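Local coordinates for lipoprotein (Clostridium difficile, PDB 4OTE) that probably acts as the extracellular substrate-binding lipoprotein of a methionine importer, capturing methionine, here as selenomethionine, in the cleft between its two lobes, at residues 82-87 / 191-196; 87-92 / 166-171. All coordinates share one frame; numbering follows the deposited sequence.

Contact 1: residues 82-87 / 191-196. With MSE (selenomethionine), chain C.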
# COMPACT_ATOMS: atom_id res chain seq x y z
N LEU A 82 -2.44 -11.49 -0.32
CA LEU A 82 -3.58 -11.40 0.61
C LEU A 82 -4.67 -10.45 0.12
O LEU A 82 -5.83 -10.84 0.02
CB LEU A 82 -3.11 -10.96 2.00
CG LEU A 82 -2.02 -11.84 2.61
CD1 LEU A 82 -1.60 -11.29 3.96
CD2 LEU A 82 -2.50 -13.29 2.74
N TYR A 83 -4.28 -9.22 -0.19
CA TYR A 83 -5.24 -8.21 -0.63
C TYR A 83 -4.54 -7.07 -1.36
O TYR A 83 -3.37 -6.78 -1.10
CB TYR A 83 -6.01 -7.66 0.58
CG TYR A 83 -5.12 -7.26 1.74
CD1 TYR A 83 -4.43 -6.05 1.73
CD2 TYR A 83 -4.97 -8.09 2.84
CE1 TYR A 83 -3.60 -5.68 2.79
CE2 TYR A 83 -4.15 -7.74 3.90
CZ TYR A 83 -3.47 -6.54 3.87
OH TYR A 83 -2.66 -6.19 4.93
N VAL A 84 -5.28 -6.44 -2.27
CA VAL A 84 -4.79 -5.29 -3.01
C VAL A 84 -5.37 -4.02 -2.40
O VAL A 84 -6.50 -4.03 -1.90
CB VAL A 84 -5.20 -5.37 -4.49
CG1 VAL A 84 -4.41 -4.35 -5.30
CG2 VAL A 84 -4.98 -6.77 -5.05
N CYS A 85 -4.59 -2.94 -2.45
CA CYS A 85 -5.00 -1.64 -1.95
C CYS A 85 -4.78 -0.65 -3.09
O CYS A 85 -3.78 0.07 -3.10
CB CYS A 85 -4.16 -1.25 -0.73
SG CYS A 85 -4.27 -2.38 0.68
N PRO A 86 -5.71 -0.62 -4.07
CA PRO A 86 -5.52 0.24 -5.23
C PRO A 86 -5.29 1.69 -4.82
O PRO A 86 -5.96 2.18 -3.91
CB PRO A 86 -6.84 0.12 -5.99
CG PRO A 86 -7.45 -1.16 -5.53
CD PRO A 86 -6.99 -1.35 -4.12
N ALA A 87 -4.34 2.35 -5.47
CA ALA A 87 -4.11 3.77 -5.25
C ALA A 87 -5.38 4.54 -5.58
O ALA A 87 -6.05 4.25 -6.57
CB ALA A 87 -2.96 4.26 -6.11
N ALA A 191 -7.36 3.06 -8.87
CA ALA A 191 -6.51 2.34 -9.82
C ALA A 191 -7.05 0.94 -10.08
O ALA A 191 -7.77 0.39 -9.25
CB ALA A 191 -5.08 2.27 -9.31
N PRO A 192 -6.72 0.36 -11.24
CA PRO A 192 -7.24 -0.98 -11.54
C PRO A 192 -6.71 -2.02 -10.56
O PRO A 192 -5.64 -1.83 -9.98
CB PRO A 192 -6.72 -1.27 -12.95
CG PRO A 192 -6.18 0.01 -13.48
CD PRO A 192 -5.79 0.83 -12.29
N ILE A 193 -7.46 -3.10 -10.38
CA ILE A 193 -7.00 -4.21 -9.55
C ILE A 193 -5.85 -4.90 -10.27
O ILE A 193 -5.97 -5.29 -11.43
CB ILE A 193 -8.11 -5.26 -9.29
CG1 ILE A 193 -9.36 -4.61 -8.68
CG2 ILE A 193 -7.57 -6.37 -8.38
CD1 ILE A 193 -9.10 -3.68 -7.52
N ASN A 194 -4.73 -5.06 -9.56
CA ASN A 194 -3.56 -5.73 -10.09
C ASN A 194 -2.90 -6.50 -8.95
O ASN A 194 -2.30 -5.90 -8.07
CB ASN A 194 -2.60 -4.69 -10.68
CG ASN A 194 -1.42 -5.31 -11.41
OD1 ASN A 194 -1.14 -6.51 -11.28
ND2 ASN A 194 -0.71 -4.50 -12.18
N ASP A 195 -3.01 -7.83 -8.97
CA ASP A 195 -2.54 -8.65 -7.85
C ASP A 195 -1.01 -8.70 -7.73
O ASP A 195 -0.48 -9.22 -6.75
CB ASP A 195 -3.15 -10.07 -7.89
CG ASP A 195 -2.61 -10.92 -9.02
OD1 ASP A 195 -1.85 -10.41 -9.87
OD2 ASP A 195 -2.97 -12.12 -9.07
N GLU A 196 -0.31 -8.16 -8.72
CA GLU A 196 1.13 -7.95 -8.62
C GLU A 196 1.45 -7.05 -7.42
O GLU A 196 2.50 -7.19 -6.80
CB GLU A 196 1.66 -7.32 -9.92
CG GLU A 196 3.18 -7.26 -10.01
CD GLU A 196 3.67 -6.65 -11.31
OE1 GLU A 196 2.97 -6.77 -12.34
OE2 GLU A 196 4.77 -6.05 -11.31
N MSE C . -0.76 -0.46 1.12
CA MSE C . 0.27 0.06 0.16
C MSE C . -0.23 -0.14 -1.23
O MSE C . -0.56 -1.27 -1.62
OXT MSE C . -0.31 0.83 -1.99
CB MSE C . 1.63 -0.63 0.30
CG MSE C . 2.69 0.03 -0.58
SE MSE C . 4.38 -1.00 -0.52
CE MSE C . 4.90 -0.51 1.30

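Contact 2: residues 87-92 / 166-171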
# COMPACT_ATOMS: atom_id res chain seq x y z
N ALA A 87 -4.34 2.35 -5.47
CA ALA A 87 -4.11 3.77 -5.25
C ALA A 87 -5.38 4.54 -5.58
O ALA A 87 -6.05 4.25 -6.57
CB ALA A 87 -2.96 4.26 -6.11
N ILE A 88 -5.71 5.51 -4.74
CA ILE A 88 -6.89 6.33 -4.94
C ILE A 88 -6.47 7.79 -5.07
O ILE A 88 -5.63 8.27 -4.30
CB ILE A 88 -7.91 6.15 -3.80
CG1 ILE A 88 -8.51 4.74 -3.86
CG2 ILE A 88 -9.03 7.20 -3.90
CD1 ILE A 88 -9.31 4.36 -2.63
N LEU A 89 -7.03 8.47 -6.07
CA LEU A 89 -6.79 9.89 -6.27
C LEU A 89 -7.86 10.65 -5.51
O LEU A 89 -9.05 10.50 -5.78
CB LEU A 89 -6.84 10.22 -7.77
CG LEU A 89 -6.48 11.64 -8.21
CD1 LEU A 89 -5.05 12.00 -7.83
CD2 LEU A 89 -6.68 11.80 -9.72
N TYR A 90 -7.42 11.45 -4.53
CA TYR A 90 -8.32 12.22 -3.67
C TYR A 90 -8.31 13.69 -4.06
O TYR A 90 -7.34 14.17 -4.64
CB TYR A 90 -7.90 12.10 -2.20
CG TYR A 90 -8.04 10.71 -1.62
CD1 TYR A 90 -7.01 9.78 -1.74
CD2 TYR A 90 -9.19 10.34 -0.93
CE1 TYR A 90 -7.13 8.52 -1.20
CE2 TYR A 90 -9.31 9.07 -0.38
CZ TYR A 90 -8.28 8.16 -0.52
OH TYR A 90 -8.39 6.90 0.01
N SER A 91 -9.39 14.39 -3.74
CA SER A 91 -9.50 15.81 -4.05
C SER A 91 -10.55 16.47 -3.16
O SER A 91 -11.61 15.90 -2.92
CB SER A 91 -9.86 16.01 -5.52
OG SER A 91 -9.95 17.38 -5.86
N TYR A 92 -10.24 17.67 -2.67
CA TYR A 92 -11.21 18.52 -1.98
C TYR A 92 -11.82 19.57 -2.91
O TYR A 92 -12.71 20.32 -2.50
CB TYR A 92 -10.55 19.27 -0.80
CG TYR A 92 -10.15 18.43 0.40
CD1 TYR A 92 -10.77 17.22 0.68
CD2 TYR A 92 -9.17 18.89 1.28
CE1 TYR A 92 -10.41 16.47 1.79
CE2 TYR A 92 -8.80 18.15 2.39
CZ TYR A 92 -9.42 16.94 2.64
OH TYR A 92 -9.06 16.20 3.74
N VAL A 166 -3.55 21.67 -2.99
CA VAL A 166 -3.41 21.12 -4.35
C VAL A 166 -4.78 20.75 -4.91
O VAL A 166 -5.77 20.74 -4.18
CB VAL A 166 -2.48 19.89 -4.39
CG1 VAL A 166 -1.10 20.24 -3.85
CG2 VAL A 166 -3.08 18.71 -3.62
N THR A 167 -4.84 20.44 -6.21
CA THR A 167 -6.11 20.08 -6.85
C THR A 167 -6.52 18.66 -6.49
O THR A 167 -7.67 18.42 -6.14
CB THR A 167 -6.04 20.20 -8.39
OG1 THR A 167 -5.54 21.49 -8.76
CG2 THR A 167 -7.43 20.00 -9.00
N ALA A 168 -5.57 17.73 -6.59
CA ALA A 168 -5.80 16.33 -6.24
C ALA A 168 -4.50 15.68 -5.76
O ALA A 168 -3.42 16.24 -5.96
CB ALA A 168 -6.35 15.58 -7.44
N ALA A 169 -4.61 14.50 -5.15
CA ALA A 169 -3.43 13.78 -4.65
C ALA A 169 -3.64 12.26 -4.61
O ALA A 169 -4.70 11.79 -4.22
CB ALA A 169 -3.06 14.29 -3.26
N PHE A 170 -2.61 11.52 -5.04
CA PHE A 170 -2.58 10.06 -4.91
C PHE A 170 -2.12 9.70 -3.50
O PHE A 170 -1.02 10.08 -3.09
CB PHE A 170 -1.62 9.43 -5.93
CG PHE A 170 -2.23 9.19 -7.29
CD1 PHE A 170 -3.19 8.21 -7.47
CD2 PHE A 170 -1.81 9.93 -8.39
CE1 PHE A 170 -3.74 7.97 -8.72
CE2 PHE A 170 -2.36 9.70 -9.64
CZ PHE A 170 -3.32 8.72 -9.81
N ILE A 171 -2.95 8.96 -2.76
CA ILE A 171 -2.63 8.60 -1.37
C ILE A 171 -2.90 7.11 -1.09
O ILE A 171 -4.01 6.61 -1.32
CB ILE A 171 -3.43 9.45 -0.36
CG1 ILE A 171 -3.29 10.94 -0.68
CG2 ILE A 171 -2.95 9.18 1.07
CD1 ILE A 171 -4.07 11.85 0.25
O HOH W 1 -6.47 5.32 -0.50
O HOH W 2 -7.72 18.67 -3.31

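Contact 1: residues 82-87 / 191-196
V84, P86 and A191 share most of the packing between 82-87, where strand 76-84 runs out, and the loop 191-196, which heads back in nearly the opposite direction (156° between the end-to-end directions). P86 CB, directed at the loop, rests 3.4 Å from A191 O and also faces the methyl of A191. One atom further along, CG meets I193 CD1 at 3.6 Å, the two side chains lying alongside and pointing the same way. I193 achieves this by its torsions: chi1 of -54° puts CG1 beside the backbone N and chi2 of -49° turns CD1 to the proline, while CG2 stays beside V84. V84 has CG1 anti to its backbone N, and that methyl lies 3.8 Å from N194 O; CG2 contacts I193 CG2 at 4.2 Å and the backbone of D195. A single direct hydrogen bond joins the segments: A191 N donates to A87 O over 2.9 Å, almost along the C=O axis. On the loop itself, E196 N reaches N194 OD1 from above the carbonyl plane, closing an Asx turn where the 3-10 segment begins. C85 points away from the loop, its CB 3.7 Å from O of the bound selenomethionine, so the chain just past the strand has ligand on the C85 side and loop on the other. L82 and Y83 both face N199 in a classic beta bulge. Two adjacent connections between the lobes, pinned by apolar contacts and one backbone bond, are consistent with the hinge of a two-lobed periplasmic-type binding protein, as in the NlpA family.

Contact 2: residues 87-92 / 166-171
Y90 and A169 form a hydrogen-bonded antiparallel pair at the middle of this strand contact: Y90 N donates to A169 O almost straight (2.8 Å, 174°), and A169 N returns a bond of 2.8 Å to Y90 O. The next pair, L89 with F170, is non-hydrogen-bonded and is filled by side chains. With CG anti to its backbone N (chi1 -174°), L89 sets CD1 over the centre of the F170 ring in a CH-pi contact, 3.9 Å from the centroid, and the same methyl touches A168 CB. On the other face of the sheet the Y90 and I171 side chains cross at about a right angle, with Y90 CD1 3.9 Å from I171 CB. I88 CG2 lies over one face of the Y90 ring, toward the rim, while water 1 bridges Y90 OH and I171 O at the edge. Beyond the paired residues, S91 OG donates to T167 O over only 2.5 Å and is itself gripped by the backbone N of K93 and I94. T167 OG1 bonds T105 N, and helix 112-124 packs on F170 through N118 and L122. Buried backbone polar groups are thus paired between strands, and the three bonds at S91 OG probably fix its rotation and polarise it.

How the contacts relate
The centres of the two contacts lie about 17 Å apart, and A87 belongs to both. Along the chain, strand 76-84 ends within 82-87, and loop 85-87 leads into strand 88-90; 166-171 follows about 75 residues later, and 191-196 comes last, so both segments of contact 2 fall between the outer ends of contact 1. Contact 2 sits within the five-stranded sheet, where strand 88-90 is flanked by 168-171 and 187-190. Contact 1 spans the way from that sheet to the seven-stranded one, which holds strands 76-84 and 199-204. Y121 of helix 112-124 packs on A87 and A191. The chain probably crosses into the second lobe near A87 and returns near A191, consistent with a hinge between lobes.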